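Local atomic coordinates of putative epoxide hydrolase protein (Klebsiella pneumoniae subsp. pneumoniae, PDB entry 5BOV), a protein that is probably a hydrolase of the alpha/beta-hydrolase fold, perhaps acting on epoxides or on esters such as monoacylglycerols. Residues G6-I11 against Y42-Y47; Q12-G17 against M96-I101; G17-G22 against T72-A77; P64-Y69 against A90-L95; N82-A87 against K225-Y230. One frame throughout, in Å; residues are numbered along the deposited sequence. Where two conformers were deposited one is given.

Overall arrangement
The contacts follow the first third of an alpha/beta-hydrolase chain, contact 5 reaching forward to residues 225-230. Contacts 2, 3 and 4 form a close group: the centre of contact 4 lies about 9 Å from those of the other two, and all reach the same mixed sheet. Helix 85-98 is used by its start in contact 5, its middle in contact 4 and its end in contact 2, whose loop encloses contacts 3 and 4. Contact 1 closes before contact 4 opens and touches it where I44 packs on P64 and Y65. The centres of contacts 1 and 5 are farthest apart, about 27 Å. One helix thus ties the sheet's antiparallel edge to a distant loop.

Contact 1: G6-I11 against Y42-Y47; sequences GAFDKI and YDIQSY
F8 CA and Q45 CA, 8.8 Å apart, mark the closest backbone approach of two short 3-10 turns, 7-9 and 44-46, so side chains must bridge the gap without any direct hydrogen bond. F8 does most of this. Its CG stands anti to the backbone N (chi1 -166°), and the ring enters the other turn with its far end. F8 CZ comes within 3.3 Å of I44 O, which lies at the ring edge near its plane, while F8 CE1 is 3.6 Å from Y47 O. The same I44 O accepts the backbone N-H of Y47. Q45 NE2 approaches F8 CE2 obliquely, at 3.7 Å, the amide turned 85° against the ring. I11 and I44 meet tip to tip, CD1 to CD1, at 3.8 Å.

In the fold, the contact lays the N-terminal approach to strand 12-16 against the loop that runs from strand 32-37 to helix 50-56. V24 of strand 19-26 packs on F8, I11 and I44 alike. Y47 bonds through OH to L37 O and touches F109, within what is probably the nucleophile elbow.

The second turn is opened by an Asx turn, Q45 N donating to D43 OD1 from above the carboxylate plane; T200 OG1 bonds to the same oxygen. A water completes the polar edge, donating to D9 OD1 at 2.6 Å and accepting from Q45 NE2 at 2.9 Å.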
# COMPACT_ATOMS: atom_id res chain seq x y z
N GLY A 6 -11.64 13.64 17.06
CA GLY A 6 -10.53 12.77 17.42
C GLY A 6 -10.67 11.39 16.83
O GLY A 6 -9.96 10.47 17.26
N ALA A 7 -11.62 11.16 15.92
CA ALA A 7 -11.97 9.74 15.67
C ALA A 7 -10.86 8.95 15.01
O ALA A 7 -10.74 7.73 15.20
CB ALA A 7 -13.22 9.62 14.76
N PHE A 8 -10.15 9.66 14.14
CA PHE A 8 -9.08 8.97 13.37
C PHE A 8 -7.92 8.65 14.27
O PHE A 8 -7.11 7.79 13.90
CB PHE A 8 -8.60 9.86 12.23
CG PHE A 8 -7.78 9.12 11.22
CD1 PHE A 8 -8.39 8.36 10.21
CD2 PHE A 8 -6.40 9.15 11.29
CE1 PHE A 8 -7.65 7.63 9.31
CE2 PHE A 8 -5.69 8.42 10.39
CZ PHE A 8 -6.31 7.66 9.43
N ASP A 9 -7.83 9.23 15.47
CA ASP A 9 -6.82 8.86 16.41
C ASP A 9 -7.17 7.72 17.40
O ASP A 9 -6.34 7.40 18.25
CB ASP A 9 -6.31 10.08 17.14
CG ASP A 9 -5.52 11.03 16.23
OD1 ASP A 9 -4.95 10.57 15.20
OD2 ASP A 9 -5.55 12.25 16.57
N LYS A 10 -8.33 7.08 17.24
CA LYS A 10 -8.68 5.94 18.06
C LYS A 10 -8.27 4.71 17.27
O LYS A 10 -8.86 4.40 16.29
CB LYS A 10 -10.17 5.96 18.40
CG LYS A 10 -10.49 7.11 19.34
CD LYS A 10 -12.00 7.24 19.55
CE LYS A 10 -12.27 8.19 20.70
NZ LYS A 10 -12.22 9.59 20.19
N ILE A 11 -7.17 4.11 17.69
CA ILE A 11 -6.61 2.94 17.03
C ILE A 11 -7.14 1.68 17.66
O ILE A 11 -7.06 1.50 18.86
CB ILE A 11 -5.09 2.92 17.10
CG1 ILE A 11 -4.54 4.26 16.57
CG2 ILE A 11 -4.55 1.79 16.28
CD1 ILE A 11 -5.02 4.64 15.19
N TYR A 42 5.27 5.20 4.35
CA TYR A 42 4.15 6.05 4.79
C TYR A 42 3.35 5.30 5.81
O TYR A 42 3.74 4.18 6.23
CB TYR A 42 3.31 6.47 3.60
CG TYR A 42 4.14 7.13 2.50
CD1 TYR A 42 4.31 8.48 2.49
CD2 TYR A 42 4.66 6.41 1.44
CE1 TYR A 42 5.05 9.13 1.49
CE2 TYR A 42 5.36 7.01 0.44
CZ TYR A 42 5.55 8.36 0.45
OH TYR A 42 6.26 8.93 -0.57
N ASP A 43 2.21 5.83 6.24
CA ASP A 43 1.37 5.07 7.17
C ASP A 43 -0.10 5.48 7.05
O ASP A 43 -0.46 6.13 6.07
CB ASP A 43 1.87 5.14 8.62
CG ASP A 43 1.52 6.42 9.32
OD1 ASP A 43 1.13 7.40 8.66
OD2 ASP A 43 1.78 6.44 10.55
N ILE A 44 -0.92 5.11 8.03
CA ILE A 44 -2.34 5.40 8.01
C ILE A 44 -2.66 6.90 7.88
O ILE A 44 -3.74 7.31 7.46
CB ILE A 44 -3.08 4.82 9.24
CG1 ILE A 44 -2.61 5.44 10.54
CG2 ILE A 44 -2.93 3.29 9.22
CD1 ILE A 44 -3.46 5.08 11.71
N GLN A 45 -1.71 7.79 8.29
CA GLN A 45 -1.97 9.21 8.16
C GLN A 45 -2.18 9.67 6.74
O GLN A 45 -2.71 10.75 6.47
CB GLN A 45 -0.87 10.05 8.84
CG GLN A 45 -0.65 9.76 10.32
CD GLN A 45 -1.92 9.75 11.18
OE1 GLN A 45 -2.01 8.87 12.11
NE2 GLN A 45 -2.78 10.62 10.99
N SER A 46 -1.77 8.84 5.77
CA SER A 46 -2.04 9.11 4.38
C SER A 46 -3.58 9.25 4.12
O SER A 46 -3.94 9.95 3.17
CB SER A 46 -1.56 7.94 3.52
OG SER A 46 -0.15 7.77 3.56
N TYR A 47 -4.39 8.69 5.02
CA TYR A 47 -5.82 8.71 4.91
C TYR A 47 -6.49 9.45 6.03
O TYR A 47 -7.70 9.38 6.15
CB TYR A 47 -6.32 7.27 4.82
CG TYR A 47 -5.72 6.51 3.65
CD1 TYR A 47 -6.12 6.79 2.35
CD2 TYR A 47 -4.74 5.54 3.84
CE1 TYR A 47 -5.64 6.10 1.27
CE2 TYR A 47 -4.20 4.84 2.76
CZ TYR A 47 -4.62 5.12 1.48
OH TYR A 47 -4.16 4.42 0.40
O HOH W 1 -4.31 11.91 13.03

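Contact 2: Q12-G17 against M96-I101; sequences QQIRAG and MDALNI
Through I14 and A98, an edge strand of the sheet, 12-16, meets the C-terminal end of helix 85-98, one of the helices that flank the sheet in an alpha/beta hydrolase. The backbones come closest at A16 and A98, with CA atoms 6.1 Å apart. I14 carries the contact. Its CG1 is anti to the backbone N (chi1 -162°), and the side chain ends in CD1, which touches three things at once: A98 CB at 3.8 Å, A98 O at 3.7 Å and L99 CD2 at 3.9 Å. The A98 methyl in turn approaches the strand backbone, 3.6 Å from R15 O, with A16 CB farther off at 4.4 Å.

The chain leaves helical geometry at N100, which takes a positive phi (60°); I101 N and N100 N bond back to M96 O and D97 O in a Schellman motif, and A98 and L99, just before it, meet the strand. Y23 of strand 19-26 packs on both I14 and L99, and L95 of the same helix extends the apolar patch along I14. No hydrogen bond crosses between the segments, which implies that apolar packing of methyl groups, rather than directional bonds, joins the two segments.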
# COMPACT_ATOMS: atom_id res chain seq x y z
N GLN A 12 -7.75 0.83 16.84
CA GLN A 12 -8.29 -0.46 17.29
C GLN A 12 -7.27 -1.54 16.99
O GLN A 12 -6.38 -1.35 16.17
CB GLN A 12 -9.56 -0.83 16.51
CG GLN A 12 -10.63 0.25 16.34
CD GLN A 12 -11.19 0.64 17.62
OE1 GLN A 12 -11.49 -0.20 18.48
NE2 GLN A 12 -11.36 1.96 17.83
N GLN A 13 -7.43 -2.68 17.65
CA GLN A 13 -6.50 -3.82 17.52
C GLN A 13 -7.29 -5.08 17.36
O GLN A 13 -8.31 -5.29 18.05
CB GLN A 13 -5.60 -3.93 18.74
CG GLN A 13 -4.74 -2.75 19.05
CD GLN A 13 -3.59 -2.41 18.07
OE1 GLN A 13 -3.26 -1.24 17.89
NE2 GLN A 13 -3.01 -3.39 17.45
N ILE A 14 -6.87 -5.95 16.45
CA ILE A 14 -7.56 -7.24 16.27
C ILE A 14 -6.60 -8.32 15.84
O ILE A 14 -5.72 -8.11 15.02
CB ILE A 14 -8.78 -7.08 15.28
CG1 ILE A 14 -9.76 -8.26 15.40
CG2 ILE A 14 -8.34 -6.96 13.82
CD1 ILE A 14 -11.13 -8.03 14.78
N ARG A 15 -6.81 -9.54 16.37
CA ARG A 15 -6.05 -10.69 15.91
C ARG A 15 -6.48 -11.08 14.51
O ARG A 15 -7.68 -11.25 14.24
CB ARG A 15 -6.25 -11.85 16.89
CG ARG A 15 -5.41 -13.12 16.60
CD ARG A 15 -5.86 -14.27 17.53
NE ARG A 15 -5.58 -13.83 18.90
CZ ARG A 15 -4.44 -14.04 19.58
NH1 ARG A 15 -3.50 -14.82 19.07
NH2 ARG A 15 -4.29 -13.49 20.79
N ALA A 16 -5.54 -11.20 13.60
CA ALA A 16 -5.84 -11.56 12.26
C ALA A 16 -4.64 -12.31 11.69
O ALA A 16 -3.59 -11.73 11.38
CB ALA A 16 -6.13 -10.31 11.42
N GLY A 17 -4.81 -13.62 11.49
CA GLY A 17 -3.76 -14.43 10.88
C GLY A 17 -2.56 -14.47 11.81
O GLY A 17 -2.67 -14.82 12.98
N MSE A 96 -10.25 -8.82 6.97
CA MSE A 96 -11.66 -8.78 6.49
C MSE A 96 -12.44 -9.86 7.18
O MSE A 96 -13.55 -9.63 7.72
CB MSE A 96 -11.71 -8.91 4.96
CG MSE A 96 -11.30 -7.58 4.29
SE MSE A 96 -11.25 -7.89 2.35
CE MSE A 96 -13.13 -7.74 2.17
N ASP A 97 -11.88 -11.08 7.18
CA ASP A 97 -12.52 -12.15 7.89
C ASP A 97 -12.76 -11.86 9.39
O ASP A 97 -13.88 -12.12 9.93
CB ASP A 97 -11.77 -13.47 7.78
CG ASP A 97 -11.70 -14.02 6.36
OD1 ASP A 97 -12.55 -13.66 5.51
OD2 ASP A 97 -10.81 -14.91 6.15
N ALA A 98 -11.75 -11.33 10.07
CA ALA A 98 -11.84 -11.07 11.48
C ALA A 98 -12.92 -10.01 11.80
O ALA A 98 -13.56 -10.00 12.87
CB ALA A 98 -10.49 -10.65 12.06
N LEU A 99 -13.10 -9.05 10.88
CA LEU A 99 -14.13 -8.03 10.97
C LEU A 99 -15.49 -8.43 10.42
O LEU A 99 -16.42 -7.62 10.42
CB LEU A 99 -13.67 -6.72 10.26
CG LEU A 99 -12.42 -6.03 10.88
CD1 LEU A 99 -11.91 -4.90 9.97
CD2 LEU A 99 -12.74 -5.48 12.29
N ASN A 100 -15.61 -9.63 9.90
CA ASN A 100 -16.84 -10.09 9.27
C ASN A 100 -17.28 -9.25 8.08
O ASN A 100 -18.48 -8.99 7.85
CB ASN A 100 -17.99 -10.26 10.29
CG ASN A 100 -17.66 -11.29 11.33
OD1 ASN A 100 -17.21 -12.38 11.00
ND2 ASN A 100 -17.76 -10.92 12.60
N ILE A 101 -16.29 -8.88 7.27
CA ILE A 101 -16.52 -8.05 6.10
C ILE A 101 -16.41 -9.01 4.92
O ILE A 101 -15.30 -9.43 4.59
CB ILE A 101 -15.52 -6.87 6.01
CG1 ILE A 101 -15.78 -5.83 7.13
CG2 ILE A 101 -15.68 -6.17 4.65
CD1 ILE A 101 -14.70 -4.74 7.19

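Contact 3: G17-G22 against T72-A77; sequences GDLNIG and TRFLSA
L19 touches T72, R73 and F74. Its CB lies 3.6 Å from R73 O. CG follows anti to the carbonyl carbon (chi1 -57°), and the two methyls beyond it part: CD1 meets T72 CG2 at 4.0 Å, while CD2, also close to R73 O, settles over the face of the F74 ring in a CH-pi contact, 3.8 Å from the centroid and 13° off the ring normal.

The backbone beneath is an antiparallel ladder joining strands 19-26 and 59-74, where the antiparallel edge of the alpha/beta-hydrolase sheet meets its parallel part. L19 and F74 make a non-hydrogen-bonded pair; N20 and R73 make the hydrogen-bonded one, with N20 N reaching R73 O at 2.8 Å and R73 N returning to N20 O at 2.9 Å. At one end T72 OG1 replaces a backbone acceptor, taking the N-H of G22 at 2.9 Å and bonding in turn to Y65 O.

At the other end L75 N points almost straight at D18 O (3.0 Å, 178°). A water donates to that same oxygen and accepts from S76 N. L75 reaches back over the 17-19 backbone, with CD1 3.3 Å from G17 O, and the carboxylate of D18 leaves the ladder for a salt bridge with K229.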
# COMPACT_ATOMS: atom_id res chain seq x y z
N GLY A 17 -4.81 -13.62 11.49
CA GLY A 17 -3.76 -14.43 10.88
C GLY A 17 -2.56 -14.47 11.81
O GLY A 17 -2.67 -14.82 12.98
N ASP A 18 -1.42 -14.10 11.27
CA ASP A 18 -0.19 -14.05 12.05
C ASP A 18 0.04 -12.75 12.80
O ASP A 18 1.08 -12.60 13.50
CB ASP A 18 1.00 -14.30 11.11
CG ASP A 18 1.06 -15.73 10.59
OD1 ASP A 18 0.50 -16.65 11.19
OD2 ASP A 18 1.83 -15.94 9.60
N LEU A 19 -0.90 -11.80 12.67
CA LEU A 19 -0.73 -10.47 13.25
C LEU A 19 -1.77 -10.10 14.28
O LEU A 19 -2.86 -10.65 14.30
CB LEU A 19 -0.88 -9.48 12.07
CG LEU A 19 0.07 -9.67 10.90
CD1 LEU A 19 -0.25 -8.62 9.83
CD2 LEU A 19 1.55 -9.51 11.33
N ASN A 20 -1.41 -9.12 15.07
CA ASN A 20 -2.40 -8.27 15.73
C ASN A 20 -2.33 -6.93 14.96
O ASN A 20 -1.32 -6.26 15.01
CB ASN A 20 -2.05 -8.13 17.22
CG ASN A 20 -2.70 -6.95 17.92
OD1 ASN A 20 -3.63 -6.29 17.47
ND2 ASN A 20 -2.07 -6.59 19.03
N ILE A 21 -3.39 -6.65 14.22
CA ILE A 21 -3.41 -5.55 13.32
C ILE A 21 -3.95 -4.35 14.04
O ILE A 21 -5.05 -4.41 14.65
CB ILE A 21 -4.26 -5.88 12.06
CG1 ILE A 21 -3.51 -6.91 11.23
CG2 ILE A 21 -4.45 -4.60 11.20
CD1 ILE A 21 -4.26 -7.42 9.99
N GLY A 22 -3.23 -3.22 13.92
CA GLY A 22 -3.71 -1.91 14.34
C GLY A 22 -4.43 -1.17 13.21
O GLY A 22 -3.94 -1.14 12.10
N THR A 72 0.68 -2.44 14.34
CA THR A 72 0.54 -3.76 13.85
C THR A 72 1.75 -4.59 14.33
O THR A 72 2.88 -4.16 14.12
CB THR A 72 0.39 -3.80 12.35
OG1 THR A 72 -0.96 -3.35 12.06
CG2 THR A 72 0.57 -5.24 11.79
N ARG A 73 1.52 -5.78 14.87
CA ARG A 73 2.63 -6.58 15.42
C ARG A 73 2.44 -8.04 15.05
O ARG A 73 1.31 -8.47 14.76
CB ARG A 73 2.76 -6.40 16.97
CG ARG A 73 1.56 -6.84 17.75
CD ARG A 73 1.75 -6.62 19.26
NE ARG A 73 0.66 -7.20 20.08
CZ ARG A 73 0.30 -8.49 20.16
NH1 ARG A 73 0.93 -9.47 19.51
NH2 ARG A 73 -0.72 -8.81 20.95
N PHE A 74 3.52 -8.77 15.00
CA PHE A 74 3.44 -10.23 14.85
C PHE A 74 3.03 -10.83 16.21
O PHE A 74 3.58 -10.49 17.25
CB PHE A 74 4.77 -10.80 14.39
CG PHE A 74 5.04 -10.53 12.93
CD1 PHE A 74 5.60 -9.33 12.52
CD2 PHE A 74 4.70 -11.46 11.96
CE1 PHE A 74 5.84 -9.09 11.19
CE2 PHE A 74 4.93 -11.20 10.59
CZ PHE A 74 5.44 -10.01 10.20
N LEU A 75 2.17 -11.83 16.15
CA LEU A 75 1.73 -12.54 17.36
C LEU A 75 2.84 -13.36 17.98
O LEU A 75 2.89 -13.52 19.21
CB LEU A 75 0.55 -13.43 17.02
CG LEU A 75 -0.68 -12.67 16.51
CD1 LEU A 75 -1.65 -13.63 15.87
CD2 LEU A 75 -1.36 -11.88 17.62
N SER A 76 3.75 -13.88 17.14
CA SER A 76 4.83 -14.81 17.60
C SER A 76 6.16 -14.29 17.15
O SER A 76 6.35 -13.96 15.95
CB SER A 76 4.54 -16.20 17.06
OG SER A 76 5.69 -17.03 17.21
N ALA A 77 7.11 -14.27 18.09
CA ALA A 77 8.48 -13.91 17.80
C ALA A 77 9.14 -14.74 16.72
O ALA A 77 10.07 -14.27 16.08
CB ALA A 77 9.30 -13.95 19.09
O HOH W 2 2.86 -14.51 14.38

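Contact 4: P64-Y69 against A90-L95; sequences PYLRGY and ADIVHL
D91, the first residue of helix segment 90-95 to touch 64-69, is held side-on by R67. The helix belongs to the beta-alpha-beta crossover that carries the chain from strand 59-74, past strand 32-37, to strand 104-108 of the alpha/beta-hydrolase sheet. R67 sits in a type II turn from L66 to Y69, and its chain bends at chi3 (61°), which sets NE. R67 NE donates to D91 OD2 at 2.8 Å and R67 NH2 to D91 OD1 at 2.8 Å, each oxygen using its syn lone pair, with guanidinium and carboxylate planes only 17° apart. Both residues are buried, so R67 probably helps to keep D91 ionised. D91 OD2 also accepts a hydrogen bond from a water, 2.7 Å away, that accepts from R67 N; the remaining nitrogen, R67 NH1, bonds to N82 O.

One residue on, I92 changes the character of the contact from ionic to apolar. Its CD1 approaches P64 CG at 4.1 Å, the two side chains crossing at about a right angle, and stands more loosely by L66 CD2 at 4.5 Å. A turn of helix beyond D91 comes L95, whose CG is anti to the backbone N (chi1 178°) and whose CD2 rests 3.9 Å from P64 CB.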
# COMPACT_ATOMS: atom_id res chain seq x y z
N PRO A 64 -5.78 0.17 8.07
CA PRO A 64 -4.84 -0.56 8.85
C PRO A 64 -3.41 -0.20 8.65
O PRO A 64 -3.02 0.17 7.54
CB PRO A 64 -5.08 -2.00 8.37
CG PRO A 64 -5.39 -1.84 6.91
CD PRO A 64 -6.13 -0.55 6.81
N TYR A 65 -2.62 -0.35 9.71
CA TYR A 65 -1.17 -0.37 9.53
C TYR A 65 -0.79 -1.69 8.90
O TYR A 65 -1.18 -2.79 9.37
CB TYR A 65 -0.43 -0.25 10.85
CG TYR A 65 -0.49 1.06 11.57
CD1 TYR A 65 0.18 2.17 11.07
CD2 TYR A 65 -1.20 1.21 12.77
CE1 TYR A 65 0.24 3.37 11.79
CE2 TYR A 65 -1.22 2.42 13.46
CZ TYR A 65 -0.48 3.49 12.98
OH TYR A 65 -0.47 4.68 13.64
N LEU A 66 -0.00 -1.67 7.83
CA LEU A 66 0.57 -2.89 7.28
C LEU A 66 1.60 -3.54 8.28
O LEU A 66 2.09 -2.88 9.16
CB LEU A 66 1.25 -2.60 5.95
CG LEU A 66 0.34 -2.07 4.81
CD1 LEU A 66 1.23 -1.85 3.60
CD2 LEU A 66 -0.78 -3.02 4.50
N ARG A 67 1.89 -4.82 8.06
CA ARG A 67 2.97 -5.46 8.79
C ARG A 67 4.25 -4.58 8.68
O ARG A 67 4.55 -4.04 7.60
CB ARG A 67 3.18 -6.88 8.29
CG ARG A 67 3.54 -7.03 6.80
CD ARG A 67 4.04 -8.46 6.47
NE ARG A 67 3.01 -9.43 6.76
CZ ARG A 67 3.22 -10.72 7.06
NH1 ARG A 67 4.46 -11.25 6.99
NH2 ARG A 67 2.22 -11.48 7.38
N GLY A 68 4.91 -4.37 9.80
CA GLY A 68 6.08 -3.51 9.87
C GLY A 68 5.81 -2.03 10.18
O GLY A 68 6.72 -1.23 10.10
N TYR A 69 4.57 -1.67 10.51
CA TYR A 69 4.22 -0.29 10.77
C TYR A 69 3.32 -0.12 12.00
O TYR A 69 2.43 -0.94 12.28
CB TYR A 69 3.49 0.35 9.60
CG TYR A 69 4.19 0.31 8.30
CD1 TYR A 69 4.23 -0.87 7.54
CD2 TYR A 69 4.75 1.46 7.77
CE1 TYR A 69 4.86 -0.86 6.30
CE2 TYR A 69 5.38 1.47 6.54
CZ TYR A 69 5.36 0.34 5.79
OH TYR A 69 6.00 0.36 4.53
N ALA A 90 -2.62 -11.56 2.07
CA ALA A 90 -3.22 -12.51 3.01
C ALA A 90 -3.61 -11.83 4.31
O ALA A 90 -4.69 -12.11 4.86
CB ALA A 90 -2.27 -13.66 3.27
N ASP A 91 -2.77 -10.88 4.80
CA ASP A 91 -3.03 -10.15 6.03
C ASP A 91 -4.41 -9.40 5.89
O ASP A 91 -5.23 -9.36 6.82
CB ASP A 91 -2.01 -9.07 6.32
CG ASP A 91 -0.60 -9.58 6.64
OD1 ASP A 91 -0.50 -10.73 7.19
OD2 ASP A 91 0.33 -8.78 6.43
N ILE A 92 -4.63 -8.79 4.74
CA ILE A 92 -5.85 -8.04 4.54
C ILE A 92 -7.08 -8.91 4.49
O ILE A 92 -8.16 -8.56 5.01
CB ILE A 92 -5.73 -7.04 3.32
CG1 ILE A 92 -4.61 -6.04 3.56
CG2 ILE A 92 -7.06 -6.36 3.03
CD1 ILE A 92 -4.56 -5.35 4.93
N VAL A 93 -6.97 -10.07 3.85
CA VAL A 93 -8.06 -11.02 3.80
C VAL A 93 -8.35 -11.53 5.25
O VAL A 93 -9.52 -11.62 5.63
CB VAL A 93 -7.82 -12.21 2.86
CG1 VAL A 93 -8.95 -13.24 2.96
CG2 VAL A 93 -7.72 -11.69 1.47
N HIS A 94 -7.31 -11.84 6.02
CA HIS A 94 -7.52 -12.23 7.42
C HIS A 94 -8.18 -11.11 8.22
O HIS A 94 -9.06 -11.37 9.09
CB HIS A 94 -6.19 -12.59 8.08
CG HIS A 94 -5.64 -13.89 7.62
ND1 HIS A 94 -6.34 -15.08 7.67
CD2 HIS A 94 -4.39 -14.19 7.20
CE1 HIS A 94 -5.55 -16.05 7.21
NE2 HIS A 94 -4.37 -15.54 6.92
N LEU A 95 -7.81 -9.85 7.94
CA LEU A 95 -8.48 -8.70 8.63
C LEU A 95 -9.94 -8.65 8.25
O LEU A 95 -10.82 -8.43 9.13
CB LEU A 95 -7.79 -7.38 8.22
CG LEU A 95 -8.35 -6.11 8.77
CD1 LEU A 95 -8.26 -6.07 10.29
CD2 LEU A 95 -7.64 -4.90 8.15
O HOH W 3 0.02 -6.14 6.23

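Contact 5: N82-A87 against K225-Y230; sequences NGQPSA and KGEAKY
N82, Q84 and E227 form the tightly bonded part of this contact, between the start of helix 85-98 and a loop joining helices 209-220 and 231-238. N82 ND2 gives its two N-H groups to different acceptors, both in its amide plane: Q84 OE1 at 2.7 Å, met on a lone pair, and E227 OE2 at 2.9 Å, met on the anti lone pair. Q84 OE1 takes a second bond, from E227 N at 2.9 Å, and G226 CA comes within 3.2 Å of that oxygen. Q84 occupies the N-cap position. An Asx turn, Q84 N to N82 OD1, steadies the N82 side chain.

Y230 packs more by surface, its ring touched on both faces. A87 CA lies 3.9 Å from the Y230 centroid, over the face and toward the rim, with A87 CB 3.6 Å from Y230 CE2; CG of K229 sits over the opposite face. S86 OG approaches Y230 CB at 3.4 Å, but its bond goes to E234, which also takes Q84 NE2.

The looser links run through water: one molecule accepts from Q84 NE2 and donates to E227 O, and another lies 2.8 Å from Y230 OH. Chained amides and a carboxylate thus link the two segments directionally, and two N-H groups converging on Q84 OE1 would fix which way round that amide sits.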
# COMPACT_ATOMS: atom_id res chain seq x y z
N ASN A 82 8.43 -11.20 7.08
CA ASN A 82 8.43 -11.43 5.63
C ASN A 82 7.65 -10.33 4.93
O ASN A 82 6.45 -10.15 5.19
CB ASN A 82 7.83 -12.82 5.40
CG ASN A 82 7.70 -13.19 3.92
OD1 ASN A 82 8.22 -12.53 3.02
ND2 ASN A 82 6.98 -14.26 3.69
N GLY A 83 8.35 -9.62 4.01
CA GLY A 83 7.73 -8.61 3.16
C GLY A 83 7.34 -9.02 1.75
O GLY A 83 7.04 -8.16 0.90
N GLN A 84 7.16 -10.32 1.49
CA GLN A 84 6.77 -10.69 0.11
C GLN A 84 5.32 -10.27 -0.18
O GLN A 84 4.49 -10.15 0.76
CB GLN A 84 6.89 -12.20 -0.09
CG GLN A 84 5.85 -13.07 0.55
CD GLN A 84 6.12 -14.54 0.29
OE1 GLN A 84 6.64 -15.27 1.17
NE2 GLN A 84 5.77 -15.00 -0.91
N PRO A 85 4.99 -10.04 -1.42
CA PRO A 85 3.73 -9.36 -1.71
C PRO A 85 2.49 -10.10 -1.25
O PRO A 85 1.55 -9.46 -0.68
CB PRO A 85 3.74 -9.20 -3.25
CG PRO A 85 5.21 -9.16 -3.61
CD PRO A 85 5.82 -10.14 -2.64
N SER A 86 2.40 -11.42 -1.46
CA SER A 86 1.19 -12.08 -1.12
C SER A 86 0.94 -12.19 0.39
O SER A 86 -0.20 -12.41 0.83
CB SER A 86 1.07 -13.46 -1.78
OG SER A 86 2.15 -14.31 -1.33
N ALA A 87 1.99 -12.03 1.20
CA ALA A 87 1.85 -12.07 2.66
C ALA A 87 0.98 -10.90 3.12
O ALA A 87 0.09 -11.08 3.96
CB ALA A 87 3.20 -12.10 3.35
N LYS A 225 13.90 -16.10 -0.70
CA LYS A 225 12.89 -17.07 -1.02
C LYS A 225 11.72 -16.78 -0.13
O LYS A 225 11.87 -16.52 1.06
CB LYS A 225 13.46 -18.45 -0.67
CG LYS A 225 12.73 -19.58 -1.33
CD LYS A 225 13.34 -20.95 -1.00
CE LYS A 225 13.04 -22.00 -2.14
NZ LYS A 225 12.87 -23.41 -1.65
N GLY A 226 10.53 -16.80 -0.63
CA GLY A 226 9.42 -16.53 0.28
C GLY A 226 9.13 -17.74 1.13
O GLY A 226 9.88 -18.73 1.09
N GLU A 227 8.06 -17.67 1.90
CA GLU A 227 7.62 -18.81 2.72
C GLU A 227 6.79 -19.76 1.89
O GLU A 227 5.99 -19.37 1.04
CB GLU A 227 6.78 -18.29 3.91
CG GLU A 227 7.59 -17.54 4.92
CD GLU A 227 6.69 -17.03 6.03
OE1 GLU A 227 6.33 -17.79 6.98
OE2 GLU A 227 6.30 -15.85 5.97
N ALA A 228 6.86 -21.02 2.29
CA ALA A 228 6.15 -22.07 1.60
C ALA A 228 4.65 -21.87 1.54
O ALA A 228 4.00 -22.13 0.51
CB ALA A 228 6.51 -23.42 2.23
N LYS A 229 4.07 -21.35 2.61
CA LYS A 229 2.63 -21.15 2.62
C LYS A 229 2.10 -20.05 1.67
O LYS A 229 0.89 -19.96 1.45
CB LYS A 229 2.10 -20.89 4.05
CG LYS A 229 2.56 -19.61 4.70
CD LYS A 229 2.04 -19.60 6.13
CE LYS A 229 2.23 -18.28 6.79
NZ LYS A 229 1.83 -18.43 8.24
N TYR A 230 3.02 -19.22 1.14
CA TYR A 230 2.64 -18.21 0.18
C TYR A 230 3.05 -18.57 -1.25
O TYR A 230 2.77 -17.80 -2.17
CB TYR A 230 3.23 -16.88 0.59
CG TYR A 230 2.74 -16.42 1.96
CD1 TYR A 230 1.41 -16.30 2.22
CD2 TYR A 230 3.64 -16.02 2.94
CE1 TYR A 230 0.94 -15.82 3.50
CE2 TYR A 230 3.19 -15.57 4.19
CZ TYR A 230 1.84 -15.51 4.45
OH TYR A 230 1.38 -15.07 5.70
O HOH W 4 6.40 -17.75 -1.37
O HOH W 5 -0.74 -13.38 6.26